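Local structure of phosphodiesterase (Salpingoeca rosetta, 7D7P) at residues Q100-P105 / D149-T154; H111-L116 / A142-D147; T224-M229 / K321-Q326; H117-L122 / V254-A259; E81-D86 / E196-D201. The protein belongs to the cyclic nucleotide phosphodiesterase family, an all-helical fold of the HD clan that holds a zinc ion and a magnesium ion side by side. All blocks are in the same frame, centred on the assembly; numbering follows the deposited sequence.

Interaction 1 of 5, residues Q100-P105 / D149-T154; sequences QYNKNP and DHNGLT. With EDO (1,2-ethanediol), chain F.
Asn102 brings its amide to the carbonyl of His150 and alongside the side-chain amide of Asn151, the two planes 15° apart, and ND2 gives its two N-H groups to separate acceptors. One bond runs nearly straight to His150 O (2.7 Å, 171°); the other meets Asp149 OD1 at 3.1 Å from above the carboxylate plane. Asn104 repeats the gesture two residues on, its ND2 reaching the same His150 O at 2.7 Å from the opposite face of the carbonyl plane and sharing itself with His107 O. Two loops thus run side by side in nearly the same direction, one entering helix 109-126 and the other following helix 133-145, and asparagine suits them because its short amide can give N-H groups to a loop carbonyl that no regular backbone pairing serves. Lys103, centre of an inverse gamma turn, separates the pair. Water 1 joins Asn102 N to His150 O, while water 3 joins Asn104 OD1 to Asn151 OD1. Gly152, whose phi is positive, donates its N to His150 ND1 in the ring plane (2.9 Å). That imidazole, stacked on His107 and with its nearest side-chain atom about 4 Å from the magnesium ion, carries O1 of a 1,2-ethanediol over one face. Asp149 OD2 is hydrogen-bonded to His178 NE2.

Interaction 2 of 5, residues H111-L116 / A142-D147; sequences HAVMVL and AALSHD. With ZN (zinc ion), chain G; MG (magnesium ion), chain H.
His111, His146 and Asp147 meet at the zinc ion, each binding it at 2.2 Å: the histidines through NE2, the aspartate through OD2. The two imidazole planes stand 66° apart, and His111 NE2 lies at the edge of the His146 ring, while Asp147 OD2 lies at the edge of His111. Asp260 and waters 6 and 7 complete the zinc shell. Asp147 bridges the metals, since its OD1 binds the magnesium ion at 2.2 Å, and water 6 touches both ions; this is the HD signature of the clan, an adjacent histidine and aspartate. Behind the first shell, His146 ND1 donates to Ala143 O (2.7 Å), which fixes the ring's rotation, and His111 ND1 is hydrogen-bonded to His262 NE2. CE1 of the His146 ring meets Val115 CG2 tip to tip at 3.5 Å. Farther out, small residues let helices 109-126 and 133-145 come close: Ala143 CB packs on Leu116 CA at 3.7 Å, and Leu144 CD1 fits between Ala112 CB and Leu116 CB, each 3.9 Å away. Each ND1 is hydrogen-bonded, consistent with NE2 giving its lone pair to zinc, and the Asp147 carboxylate uses one oxygen for each metal, which holds the two ions as a pair.

Interaction 3 of 5, residues T224-M229 / K321-Q326; sequences TKLSKM and KPWHQQ
Helix 222-234 and helix 305-330 of the all-helical phosphodiesterase fold lie alongside each other here, their short segments running in similar directions at 34° with the axes 10.0 Å apart. Trp323 reaches across that spacing, as a large flat side chain can. Its CG is anti to the backbone N (chi1 177°), and the six-membered end of the indole reaches the other helix edge-on: CH2 meets Lys225 CB at 3.9 Å and CZ3 comes within 3.8 Å of Leu226 N. Leu226, branched and apolar, wedges its CD1 between several partners. It lies 4.1 Å from Trp323 CE3, 3.8 Å from Pro322 O and 3.7 Å from Gln326 CG, the last side chain crossing it at about a right angle. Pro322 has no N-H to give, and the helix is kinked there. Met229, long and flexible, bends so that CE lies 4.0 Å from Gln326 O. Gln326 offers its methylenes to Leu226, while its OE1 accepts from Asn233; likewise Lys225 packs through CB and sends NZ to Asn216 and Thr221. Trp323 also meets helix 245-260, donating NE1 to Thr258 OG1 and touching Val254, and Met229 packs on Phe250 of the same helix, which therefore covers both partners.

Interaction 4 of 5, residues H117-L122 / V254-A259; sequences HTTYLL and VLLHTA
The segments 117-122 and 254-259 are both helical throughout, and their axes pass 8.8 Å apart with N-to-C directions at 132°, a steeply inclined crossing of helix 109-126 and helix 245-260 in the core of the helical phosphodiesterase fold. The CA atoms of Thr118 and Ala259 approach to 5.3 Å, and a residue as small as alanine permits it. Ala259 CB touches Thr118 CG2 at 3.8 Å and Thr119 OG1 at 3.4 Å. Both threonines can sit in this apolar layer because their hydroxyls bond back to their own helix, to Met114 O and Val115 O respectively; OG1 lies beside the backbone N in each (chi1 near -60°), leaving CG2 of Thr118 to face Ala259. Leu122 supplies the bulk at the wider end. Its CD1 rests against the backbone of the other helix where Ala259 N bonds to Leu255 O, 3.5 Å from that oxygen, and meets Ala259 CB at 3.9 Å and Thr258 CG2 at 4.0 Å. Leu256 CD1 crosses Thr119 obliquely, near OG1, and Leu256 also packs on Ala143 of helix 133-145. Thr258 hides its polar end too, for OG1 donates to Val254 O at 2.8 Å, on the opposite face of that carbonyl from the bond given by Thr258 N.

Interaction 5 of 5, residues E81-D86 / E196-D201; sequences EQFNID and ENLDED
The ring of Phe83 is approached obliquely by Leu198, whose CD1 lies 3.6 Å from Phe83 CD1 and 4.1 Å from CE1. The amide of Asn197 is the second flat group: its ND2 donates to Phe83 O at 3.1 Å, with the acceptor in the amide plane and the bond nearly straight at 165°. Phe83 is where the chain leaves helix 79-82, and its carbonyl takes a partner from the other segment; asparagine, with a short side chain ending in an NH2 group, suits the task. The same ND2 lies 2.8 Å from Asn84 O. The ring is buried, while Asn84 and Asn197 are exposed. Water 9 accepts from Asn197 N and gives a weak bond to Phe83 O; water 10 links Asp86 N to Glu196 OE2. The carboxylates of Asp86 and Glu196 stay apart, OD2 to OE2 4.9 Å, and Lys89, in a salt bridge with Glu196 OE1, probably eases their repulsion. OD1 of Asp86 caps helix 87-99 at Lys88 N. The contact thus ties the turn between helices 79-82 and 87-99 to the loop entering helix 200-215, with Phe83 resting on Val134 and Leu137 of helix 133-145.

Interactions 1, 2 and 4 follow helix 109-126 and the loop leading into it. Interaction 2 is nested inside the loop closed by interaction 1, their centres about 13 Å apart, and Tyr101 OH probably hydrogen-bonds to Leu144 O and Asp147 N. Interactions 2 and 4, with centres about 10 Å apart, share helix 109-126 and cross along the chain; Val115, Ala143 and Leu256 pack between them, so the metal-bearing helices are backed by the core. Interaction 3 touches interaction 4 through Trp323 and Thr258, their centres about 15 Å apart. Interaction 5 encloses interactions 1 and 2 in sequence but sits at the surface, its centre about 21 Å from that of interaction 2, closing a long excursion of the chain.

Interaction 1 of 5, residues Q100-P105 / D149-T154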
# COMPACT_ATOMS: atom_id res chain seq x y z
N GLN A 100 30.91 6.75 -22.92
CA GLN A 100 30.70 5.34 -22.60
C GLN A 100 29.27 5.03 -22.17
O GLN A 100 28.94 3.86 -21.97
CB GLN A 100 31.67 4.88 -21.52
CG GLN A 100 33.12 4.86 -21.98
CD GLN A 100 33.44 3.66 -22.84
OE1 GLN A 100 34.15 3.78 -23.85
NE2 GLN A 100 32.92 2.50 -22.46
N TYR A 101 28.43 6.05 -22.01
CA TYR A 101 27.00 5.83 -21.88
C TYR A 101 26.39 5.75 -23.27
O TYR A 101 26.88 6.37 -24.23
CB TYR A 101 26.34 6.94 -21.06
CG TYR A 101 26.44 6.69 -19.57
CD1 TYR A 101 27.54 7.11 -18.85
CD2 TYR A 101 25.42 6.03 -18.89
CE1 TYR A 101 27.64 6.88 -17.48
CE2 TYR A 101 25.50 5.79 -17.53
CZ TYR A 101 26.61 6.22 -16.83
OH TYR A 101 26.71 5.99 -15.47
N ASN A 102 25.33 4.97 -23.39
CA ASN A 102 24.64 4.77 -24.66
C ASN A 102 23.35 5.58 -24.69
O ASN A 102 22.83 6.02 -23.66
CB ASN A 102 24.35 3.28 -24.87
CG ASN A 102 25.61 2.45 -24.90
OD1 ASN A 102 26.54 2.74 -25.65
ND2 ASN A 102 25.66 1.42 -24.06
N LYS A 103 22.84 5.79 -25.91
CA LYS A 103 21.67 6.65 -26.13
C LYS A 103 20.37 5.88 -25.85
O LYS A 103 19.51 5.72 -26.72
CB LYS A 103 21.70 7.21 -27.54
N ASN A 104 20.25 5.41 -24.62
CA ASN A 104 19.04 4.73 -24.18
C ASN A 104 17.99 5.75 -23.75
O ASN A 104 18.32 6.90 -23.42
CB ASN A 104 19.35 3.78 -23.02
CG ASN A 104 20.36 2.72 -23.39
OD1 ASN A 104 20.21 2.02 -24.39
ND2 ASN A 104 21.42 2.60 -22.59
N PRO A 105 16.71 5.37 -23.76
CA PRO A 105 15.67 6.30 -23.28
C PRO A 105 15.82 6.67 -21.81
O PRO A 105 15.63 7.83 -21.45
CB PRO A 105 14.37 5.53 -23.54
CG PRO A 105 14.70 4.56 -24.62
CD PRO A 105 16.13 4.16 -24.38
N ASP A 149 27.76 1.99 -19.89
CA ASP A 149 27.56 1.06 -21.01
C ASP A 149 26.31 0.21 -20.83
O ASP A 149 26.23 -0.92 -21.32
CB ASP A 149 28.79 0.17 -21.22
CG ASP A 149 28.80 -0.52 -22.57
OD1 ASP A 149 28.38 0.11 -23.57
OD2 ASP A 149 29.20 -1.70 -22.63
N HIS A 150 25.31 0.74 -20.13
CA HIS A 150 23.99 0.11 -20.12
C HIS A 150 23.41 0.12 -21.54
O HIS A 150 23.63 1.06 -22.30
CB HIS A 150 23.07 0.87 -19.16
CG HIS A 150 22.01 0.03 -18.53
ND1 HIS A 150 20.91 -0.43 -19.23
CD2 HIS A 150 21.86 -0.43 -17.27
CE1 HIS A 150 20.14 -1.13 -18.42
NE2 HIS A 150 20.69 -1.15 -17.22
N ASN A 151 22.68 -0.94 -21.89
CA ASN A 151 22.03 -1.04 -23.19
C ASN A 151 20.52 -1.18 -23.09
O ASN A 151 19.88 -1.66 -24.03
CB ASN A 151 22.61 -2.20 -24.01
CG ASN A 151 23.98 -1.90 -24.56
OD1 ASN A 151 24.21 -0.84 -25.15
ND2 ASN A 151 24.92 -2.83 -24.38
N GLY A 152 19.93 -0.78 -21.96
CA GLY A 152 18.49 -0.86 -21.82
C GLY A 152 17.95 -2.26 -21.60
O GLY A 152 16.75 -2.48 -21.78
N LEU A 153 18.80 -3.20 -21.21
CA LEU A 153 18.38 -4.57 -20.94
C LEU A 153 18.75 -4.93 -19.50
O LEU A 153 19.77 -4.49 -18.98
CB LEU A 153 19.03 -5.55 -21.92
CG LEU A 153 18.75 -5.28 -23.40
CD1 LEU A 153 19.70 -6.04 -24.29
CD2 LEU A 153 17.30 -5.61 -23.74
N THR A 154 17.91 -5.75 -18.88
CA THR A 154 18.06 -6.07 -17.47
C THR A 154 18.99 -7.27 -17.28
O THR A 154 19.40 -7.94 -18.23
CB THR A 154 16.70 -6.35 -16.83
OG1 THR A 154 16.83 -6.38 -15.41
CG2 THR A 154 16.16 -7.69 -17.30
C1 EDO F . 22.20 -4.22 -21.14
O1 EDO F . 21.84 -3.17 -20.24
C2 EDO F . 23.70 -4.22 -21.40
O2 EDO F . 24.00 -5.10 -22.48
O HOH W 1 24.32 3.65 -21.18
O HOH W 2 29.46 2.39 -25.51
O HOH W 3 22.31 0.87 -26.21

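Interaction 2 of 5, residues H111-L116 / A142-D147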
# COMPACT_ATOMS: atom_id res chain seq x y z
N HIS A 111 20.64 10.25 -16.93
CA HIS A 111 20.35 9.49 -15.72
C HIS A 111 21.55 9.49 -14.78
O HIS A 111 21.40 9.60 -13.56
CB HIS A 111 19.95 8.06 -16.08
CG HIS A 111 19.84 7.15 -14.90
ND1 HIS A 111 19.00 7.40 -13.84
CD2 HIS A 111 20.47 5.98 -14.61
CE1 HIS A 111 19.11 6.43 -12.95
NE2 HIS A 111 20.00 5.56 -13.39
N ALA A 112 22.76 9.36 -15.33
CA ALA A 112 23.97 9.39 -14.51
C ALA A 112 24.11 10.72 -13.79
O ALA A 112 24.44 10.76 -12.60
CB ALA A 112 25.20 9.11 -15.37
N VAL A 113 23.86 11.83 -14.49
CA VAL A 113 23.96 13.15 -13.85
C VAL A 113 22.88 13.31 -12.79
O VAL A 113 23.12 13.91 -11.73
CB VAL A 113 23.88 14.26 -14.92
CG1 VAL A 113 23.97 15.63 -14.26
CG2 VAL A 113 24.98 14.08 -15.95
N MET A 114 21.69 12.77 -13.04
CA MET A 114 20.62 12.80 -12.05
C MET A 114 21.04 12.08 -10.77
O MET A 114 20.75 12.54 -9.66
CB MET A 114 19.35 12.17 -12.62
CG MET A 114 18.59 13.05 -13.58
SD MET A 114 17.68 14.35 -12.72
CE MET A 114 16.13 13.51 -12.37
N VAL A 115 21.71 10.94 -10.90
CA VAL A 115 22.12 10.19 -9.72
C VAL A 115 23.29 10.89 -9.03
O VAL A 115 23.38 10.90 -7.79
CB VAL A 115 22.47 8.74 -10.10
CG1 VAL A 115 23.04 7.97 -8.91
CG2 VAL A 115 21.23 8.04 -10.63
N LEU A 116 24.18 11.51 -9.80
CA LEU A 116 25.25 12.29 -9.21
C LEU A 116 24.70 13.47 -8.41
O LEU A 116 25.09 13.70 -7.26
CB LEU A 116 26.22 12.79 -10.29
CG LEU A 116 27.19 13.88 -9.80
CD1 LEU A 116 28.16 13.31 -8.78
CD2 LEU A 116 27.93 14.52 -10.96
N ALA A 142 31.36 7.10 -8.18
CA ALA A 142 30.48 5.94 -8.28
C ALA A 142 29.12 6.31 -8.86
O ALA A 142 28.57 5.57 -9.69
CB ALA A 142 30.31 5.29 -6.91
N ALA A 143 28.56 7.45 -8.43
CA ALA A 143 27.24 7.85 -8.90
C ALA A 143 27.23 8.11 -10.40
O ALA A 143 26.30 7.70 -11.11
CB ALA A 143 26.77 9.09 -8.14
N LEU A 144 28.27 8.77 -10.91
CA LEU A 144 28.32 9.08 -12.34
C LEU A 144 28.64 7.84 -13.17
O LEU A 144 28.25 7.77 -14.34
CB LEU A 144 29.35 10.17 -12.59
CG LEU A 144 29.10 11.18 -13.71
CD1 LEU A 144 27.66 11.67 -13.72
CD2 LEU A 144 30.04 12.35 -13.52
N SER A 145 29.32 6.86 -12.58
CA SER A 145 29.79 5.68 -13.29
C SER A 145 28.89 4.47 -13.10
O SER A 145 29.18 3.40 -13.65
CB SER A 145 31.21 5.32 -12.82
OG SER A 145 32.10 6.40 -13.00
N HIS A 146 27.79 4.60 -12.34
CA HIS A 146 27.09 3.42 -11.84
C HIS A 146 26.35 2.65 -12.92
O HIS A 146 25.98 1.49 -12.68
CB HIS A 146 26.12 3.82 -10.73
CG HIS A 146 24.81 4.33 -11.24
ND1 HIS A 146 24.64 5.61 -11.71
CD2 HIS A 146 23.60 3.72 -11.36
CE1 HIS A 146 23.38 5.77 -12.10
NE2 HIS A 146 22.74 4.64 -11.89
N ASP A 147 26.10 3.24 -14.09
CA ASP A 147 25.36 2.57 -15.15
C ASP A 147 26.11 2.59 -16.47
O ASP A 147 25.49 2.61 -17.54
CB ASP A 147 23.97 3.18 -15.32
CG ASP A 147 22.89 2.42 -14.56
OD1 ASP A 147 23.11 1.24 -14.23
OD2 ASP A 147 21.82 3.02 -14.30
ZN ZN G . 20.84 3.69 -12.46
MG MG H . 22.06 -0.04 -12.84
O HOH W 4 23.88 -0.05 -11.55
O HOH W 5 20.06 0.16 -13.88
O HOH W 6 21.39 1.43 -11.57
O HOH W 7 18.79 2.63 -13.02
O HOH W 8 22.38 -1.68 -14.00

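Interaction 3 of 5, residues T224-M229 / K321-Q326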
# COMPACT_ATOMS: atom_id res chain seq x y z
N THR A 224 17.64 -7.21 0.96
CA THR A 224 18.62 -7.45 2.02
C THR A 224 19.00 -6.15 2.73
O THR A 224 19.12 -6.13 3.96
CB THR A 224 19.87 -8.13 1.46
OG1 THR A 224 20.57 -7.22 0.61
CG2 THR A 224 19.50 -9.39 0.69
N LYS A 225 19.18 -5.06 1.98
CA LYS A 225 19.49 -3.79 2.62
C LYS A 225 18.30 -3.26 3.40
O LYS A 225 18.48 -2.64 4.45
CB LYS A 225 19.95 -2.77 1.58
CG LYS A 225 21.38 -2.96 1.12
CD LYS A 225 21.84 -1.81 0.23
CE LYS A 225 21.10 -1.80 -1.09
NZ LYS A 225 21.36 -3.03 -1.89
N LEU A 226 17.08 -3.50 2.91
CA LEU A 226 15.89 -3.05 3.63
C LEU A 226 15.74 -3.76 4.97
O LEU A 226 15.38 -3.14 5.98
CB LEU A 226 14.65 -3.26 2.76
CG LEU A 226 13.32 -2.78 3.36
CD1 LEU A 226 13.39 -1.31 3.76
CD2 LEU A 226 12.18 -3.02 2.38
N SER A 227 16.02 -5.07 5.00
CA SER A 227 15.93 -5.83 6.25
C SER A 227 16.96 -5.35 7.27
O SER A 227 16.64 -5.24 8.46
CB SER A 227 16.13 -7.32 5.98
OG SER A 227 15.19 -7.82 5.04
N LYS A 228 18.18 -5.06 6.83
CA LYS A 228 19.21 -4.61 7.76
C LYS A 228 18.89 -3.22 8.29
O LYS A 228 19.16 -2.91 9.46
CB LYS A 228 20.58 -4.63 7.07
CG LYS A 228 21.02 -6.01 6.63
CD LYS A 228 22.33 -5.97 5.87
CE LYS A 228 22.73 -7.35 5.36
NZ LYS A 228 24.00 -7.32 4.59
N MET A 229 18.31 -2.36 7.45
CA MET A 229 17.87 -1.04 7.91
C MET A 229 16.76 -1.17 8.95
O MET A 229 16.71 -0.39 9.91
CB MET A 229 17.41 -0.20 6.73
CG MET A 229 18.53 0.25 5.82
SD MET A 229 19.13 1.91 6.21
CE MET A 229 17.74 2.89 5.64
N LYS A 321 8.13 3.36 -1.18
CA LYS A 321 7.59 3.85 0.09
C LYS A 321 8.11 3.09 1.30
O LYS A 321 8.54 3.74 2.27
CB LYS A 321 6.05 3.84 0.04
CG LYS A 321 5.38 4.61 1.16
CD LYS A 321 3.92 4.88 0.82
CE LYS A 321 3.25 5.75 1.87
NZ LYS A 321 1.92 6.23 1.40
N PRO A 322 8.12 1.75 1.33
CA PRO A 322 8.72 1.06 2.49
C PRO A 322 10.20 1.35 2.65
O PRO A 322 10.70 1.36 3.78
CB PRO A 322 8.46 -0.42 2.19
CG PRO A 322 7.32 -0.44 1.24
CD PRO A 322 7.51 0.78 0.39
N TRP A 323 10.91 1.60 1.55
CA TRP A 323 12.33 1.94 1.64
C TRP A 323 12.51 3.28 2.35
O TRP A 323 13.29 3.38 3.31
CB TRP A 323 12.95 1.99 0.24
CG TRP A 323 14.39 2.42 0.23
CD1 TRP A 323 14.87 3.67 -0.00
CD2 TRP A 323 15.54 1.59 0.44
NE1 TRP A 323 16.24 3.68 0.06
CE2 TRP A 323 16.68 2.41 0.33
CE3 TRP A 323 15.72 0.23 0.72
CZ2 TRP A 323 17.97 1.92 0.49
CZ3 TRP A 323 17.00 -0.26 0.88
CH2 TRP A 323 18.12 0.59 0.76
N HIS A 324 11.79 4.31 1.91
CA HIS A 324 11.96 5.64 2.48
C HIS A 324 11.36 5.76 3.87
O HIS A 324 11.76 6.65 4.63
CB HIS A 324 11.35 6.69 1.55
CG HIS A 324 12.26 7.08 0.42
ND1 HIS A 324 13.04 8.22 0.45
CD2 HIS A 324 12.51 6.49 -0.77
CE1 HIS A 324 13.73 8.31 -0.67
NE2 HIS A 324 13.43 7.27 -1.43
N GLN A 325 10.40 4.91 4.22
CA GLN A 325 9.91 4.88 5.60
C GLN A 325 11.01 4.42 6.55
O GLN A 325 11.14 4.97 7.66
CB GLN A 325 8.69 3.97 5.71
CG GLN A 325 7.41 4.60 5.19
CD GLN A 325 6.23 3.65 5.20
OE1 GLN A 325 6.39 2.45 4.95
NE2 GLN A 325 5.04 4.17 5.49
N GLN A 326 11.81 3.44 6.15
CA GLN A 326 12.95 3.04 6.96
C GLN A 326 14.06 4.07 6.90
O GLN A 326 14.74 4.33 7.90
CB GLN A 326 13.46 1.67 6.52
CG GLN A 326 12.50 0.54 6.82
CD GLN A 326 12.13 0.47 8.29
OE1 GLN A 326 13.01 0.48 9.16
NE2 GLN A 326 10.84 0.41 8.58

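Interaction 4 of 5, residues H117-L122 / V254-A259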
# COMPACT_ATOMS: atom_id res chain seq x y z
N HIS A 117 23.77 14.22 -9.01
CA HIS A 117 23.22 15.39 -8.34
C HIS A 117 22.40 15.00 -7.11
O HIS A 117 22.47 15.67 -6.07
CB HIS A 117 22.38 16.21 -9.31
CG HIS A 117 21.88 17.50 -8.73
ND1 HIS A 117 20.67 17.60 -8.07
CD2 HIS A 117 22.42 18.74 -8.71
CE1 HIS A 117 20.49 18.85 -7.67
NE2 HIS A 117 21.54 19.56 -8.05
N THR A 118 21.61 13.93 -7.22
CA THR A 118 20.81 13.49 -6.08
C THR A 118 21.70 12.96 -4.96
O THR A 118 21.39 13.14 -3.78
CB THR A 118 19.81 12.42 -6.53
OG1 THR A 118 19.06 12.92 -7.65
CG2 THR A 118 18.86 12.05 -5.40
N THR A 119 22.81 12.30 -5.31
CA THR A 119 23.77 11.88 -4.30
C THR A 119 24.38 13.09 -3.60
O THR A 119 24.60 13.07 -2.38
CB THR A 119 24.87 11.02 -4.94
OG1 THR A 119 24.29 9.86 -5.54
CG2 THR A 119 25.90 10.59 -3.89
N TYR A 120 24.65 14.15 -4.36
CA TYR A 120 25.16 15.38 -3.76
C TYR A 120 24.14 15.99 -2.80
O TYR A 120 24.52 16.54 -1.76
CB TYR A 120 25.54 16.36 -4.87
CG TYR A 120 25.29 17.82 -4.58
CD1 TYR A 120 26.21 18.57 -3.85
CD2 TYR A 120 24.16 18.46 -5.06
CE1 TYR A 120 25.99 19.91 -3.60
CE2 TYR A 120 23.93 19.79 -4.81
CZ TYR A 120 24.85 20.52 -4.08
OH TYR A 120 24.62 21.85 -3.84
N LEU A 121 22.85 15.88 -3.12
CA LEU A 121 21.82 16.39 -2.22
C LEU A 121 21.73 15.54 -0.96
O LEU A 121 21.61 16.07 0.15
CB LEU A 121 20.47 16.45 -2.93
CG LEU A 121 20.30 17.41 -4.11
CD1 LEU A 121 18.98 17.16 -4.81
CD2 LEU A 121 20.40 18.86 -3.66
N LEU A 122 21.79 14.21 -1.11
CA LEU A 122 21.61 13.32 0.03
C LEU A 122 22.79 13.41 1.00
O LEU A 122 22.59 13.45 2.22
CB LEU A 122 21.42 11.88 -0.45
CG LEU A 122 20.10 11.57 -1.15
CD1 LEU A 122 20.18 10.25 -1.89
CD2 LEU A 122 18.95 11.55 -0.15
N VAL A 254 23.40 2.48 0.95
CA VAL A 254 21.98 2.77 1.07
C VAL A 254 21.65 4.09 0.38
O VAL A 254 20.62 4.21 -0.30
CB VAL A 254 21.56 2.77 2.55
CG1 VAL A 254 20.23 3.49 2.74
CG2 VAL A 254 21.49 1.35 3.08
N LEU A 255 22.51 5.10 0.53
CA LEU A 255 22.22 6.41 -0.03
C LEU A 255 22.35 6.43 -1.55
O LEU A 255 21.55 7.08 -2.23
CB LEU A 255 23.14 7.47 0.60
CG LEU A 255 22.85 7.81 2.06
CD1 LEU A 255 23.87 8.81 2.59
CD2 LEU A 255 21.43 8.35 2.22
N LEU A 256 23.35 5.73 -2.10
CA LEU A 256 23.48 5.68 -3.55
C LEU A 256 22.31 4.94 -4.19
O LEU A 256 21.82 5.33 -5.26
CB LEU A 256 24.80 5.04 -3.97
CG LEU A 256 25.00 4.99 -5.49
CD1 LEU A 256 25.08 6.40 -6.06
CD2 LEU A 256 26.21 4.17 -5.90
N HIS A 257 21.85 3.86 -3.54
CA HIS A 257 20.65 3.18 -4.02
C HIS A 257 19.44 4.10 -3.97
O HIS A 257 18.59 4.07 -4.87
CB HIS A 257 20.41 1.91 -3.19
CG HIS A 257 19.17 1.16 -3.58
ND1 HIS A 257 18.94 0.72 -4.86
CD2 HIS A 257 18.11 0.77 -2.84
CE1 HIS A 257 17.78 0.09 -4.91
NE2 HIS A 257 17.25 0.11 -3.69
N THR A 258 19.36 4.94 -2.93
CA THR A 258 18.28 5.93 -2.85
C THR A 258 18.34 6.89 -4.03
O THR A 258 17.31 7.20 -4.64
CB THR A 258 18.37 6.69 -1.53
OG1 THR A 258 18.35 5.77 -0.43
CG2 THR A 258 17.19 7.66 -1.40
N ALA A 259 19.54 7.39 -4.36
CA ALA A 259 19.66 8.34 -5.46
C ALA A 259 19.39 7.68 -6.80
O ALA A 259 18.93 8.35 -7.74
CB ALA A 259 21.05 8.99 -5.45

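Interaction 5 of 5, residues E81-D86 / E196-D201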
# COMPACT_ATOMS: atom_id res chain seq x y z
N GLU A 81 39.94 20.87 -4.62
CA GLU A 81 41.08 21.43 -3.89
C GLU A 81 41.62 20.47 -2.84
O GLU A 81 42.82 20.49 -2.55
CB GLU A 81 40.69 22.77 -3.25
CG GLU A 81 39.64 22.68 -2.16
CD GLU A 81 39.24 24.04 -1.64
OE1 GLU A 81 39.19 25.00 -2.44
OE2 GLU A 81 38.97 24.17 -0.42
N GLN A 82 40.76 19.61 -2.27
CA GLN A 82 41.22 18.68 -1.25
C GLN A 82 42.14 17.61 -1.82
O GLN A 82 43.00 17.08 -1.11
CB GLN A 82 40.03 18.03 -0.54
CG GLN A 82 39.34 18.92 0.48
CD GLN A 82 40.18 19.15 1.72
OE1 GLN A 82 40.80 18.23 2.25
NE2 GLN A 82 40.20 20.40 2.19
N PHE A 83 41.98 17.27 -3.10
CA PHE A 83 42.82 16.26 -3.73
C PHE A 83 43.68 16.81 -4.86
O PHE A 83 44.25 16.03 -5.63
CB PHE A 83 41.96 15.09 -4.23
CG PHE A 83 41.28 14.33 -3.13
CD1 PHE A 83 41.99 13.41 -2.37
CD2 PHE A 83 39.95 14.56 -2.83
CE1 PHE A 83 41.37 12.71 -1.35
CE2 PHE A 83 39.33 13.87 -1.80
CZ PHE A 83 40.04 12.94 -1.06
N ASN A 84 43.79 18.14 -4.97
CA ASN A 84 44.62 18.79 -5.99
C ASN A 84 44.30 18.24 -7.38
O ASN A 84 45.18 17.85 -8.14
CB ASN A 84 46.11 18.66 -5.67
CG ASN A 84 46.48 19.26 -4.32
OD1 ASN A 84 45.88 20.25 -3.89
ND2 ASN A 84 47.46 18.67 -3.66
N ILE A 85 43.01 18.20 -7.70
CA ILE A 85 42.53 17.58 -8.93
C ILE A 85 42.86 18.48 -10.11
O ILE A 85 42.54 19.67 -10.11
CB ILE A 85 41.02 17.30 -8.85
CG1 ILE A 85 40.75 16.09 -7.95
CG2 ILE A 85 40.44 17.11 -10.24
CD1 ILE A 85 39.28 15.82 -7.71
N ASP A 86 43.50 17.91 -11.13
CA ASP A 86 43.73 18.60 -12.39
C ASP A 86 42.39 18.76 -13.11
O ASP A 86 41.80 17.78 -13.55
CB ASP A 86 44.73 17.83 -13.24
CG ASP A 86 45.15 18.58 -14.50
OD1 ASP A 86 44.56 19.64 -14.80
OD2 ASP A 86 46.07 18.10 -15.19
N GLU A 196 44.72 10.56 -9.26
CA GLU A 196 46.16 10.32 -9.35
C GLU A 196 46.91 10.74 -8.10
O GLU A 196 48.00 10.22 -7.84
CB GLU A 196 46.73 11.05 -10.57
CG GLU A 196 46.56 12.57 -10.51
CD GLU A 196 47.03 13.26 -11.77
OE1 GLU A 196 47.72 12.62 -12.59
OE2 GLU A 196 46.70 14.46 -11.94
N ASN A 197 46.37 11.67 -7.31
CA ASN A 197 47.08 12.19 -6.15
C ASN A 197 46.75 11.47 -4.85
O ASN A 197 47.28 11.84 -3.80
CB ASN A 197 46.80 13.69 -5.99
CG ASN A 197 47.40 14.52 -7.10
OD1 ASN A 197 48.45 14.18 -7.64
ND2 ASN A 197 46.73 15.60 -7.47
N LEU A 198 45.89 10.45 -4.89
CA LEU A 198 45.60 9.67 -3.70
C LEU A 198 46.73 8.69 -3.42
O LEU A 198 47.36 8.16 -4.34
CB LEU A 198 44.28 8.89 -3.86
CG LEU A 198 42.96 9.62 -3.61
CD1 LEU A 198 42.70 10.69 -4.66
CD2 LEU A 198 41.81 8.62 -3.57
N ASP A 199 46.99 8.45 -2.14
CA ASP A 199 48.02 7.48 -1.76
C ASP A 199 47.41 6.08 -1.77
O ASP A 199 46.25 5.88 -2.14
CB ASP A 199 48.65 7.85 -0.41
CG ASP A 199 47.64 7.91 0.72
OD1 ASP A 199 46.85 6.95 0.90
OD2 ASP A 199 47.65 8.91 1.47
N GLU A 200 48.20 5.09 -1.35
CA GLU A 200 47.77 3.70 -1.44
C GLU A 200 46.56 3.43 -0.56
O GLU A 200 45.56 2.85 -1.02
CB GLU A 200 48.92 2.77 -1.07
N ASP A 201 46.62 3.84 0.71
CA ASP A 201 45.52 3.57 1.63
C ASP A 201 44.25 4.29 1.21
O ASP A 201 43.14 3.75 1.36
CB ASP A 201 45.92 3.97 3.05
CG ASP A 201 46.71 2.90 3.76
OD1 ASP A 201 47.70 2.41 3.18
OD2 ASP A 201 46.34 2.54 4.90
O HOH W 9 43.99 13.39 -7.60
O HOH W 10 44.00 14.93 -11.12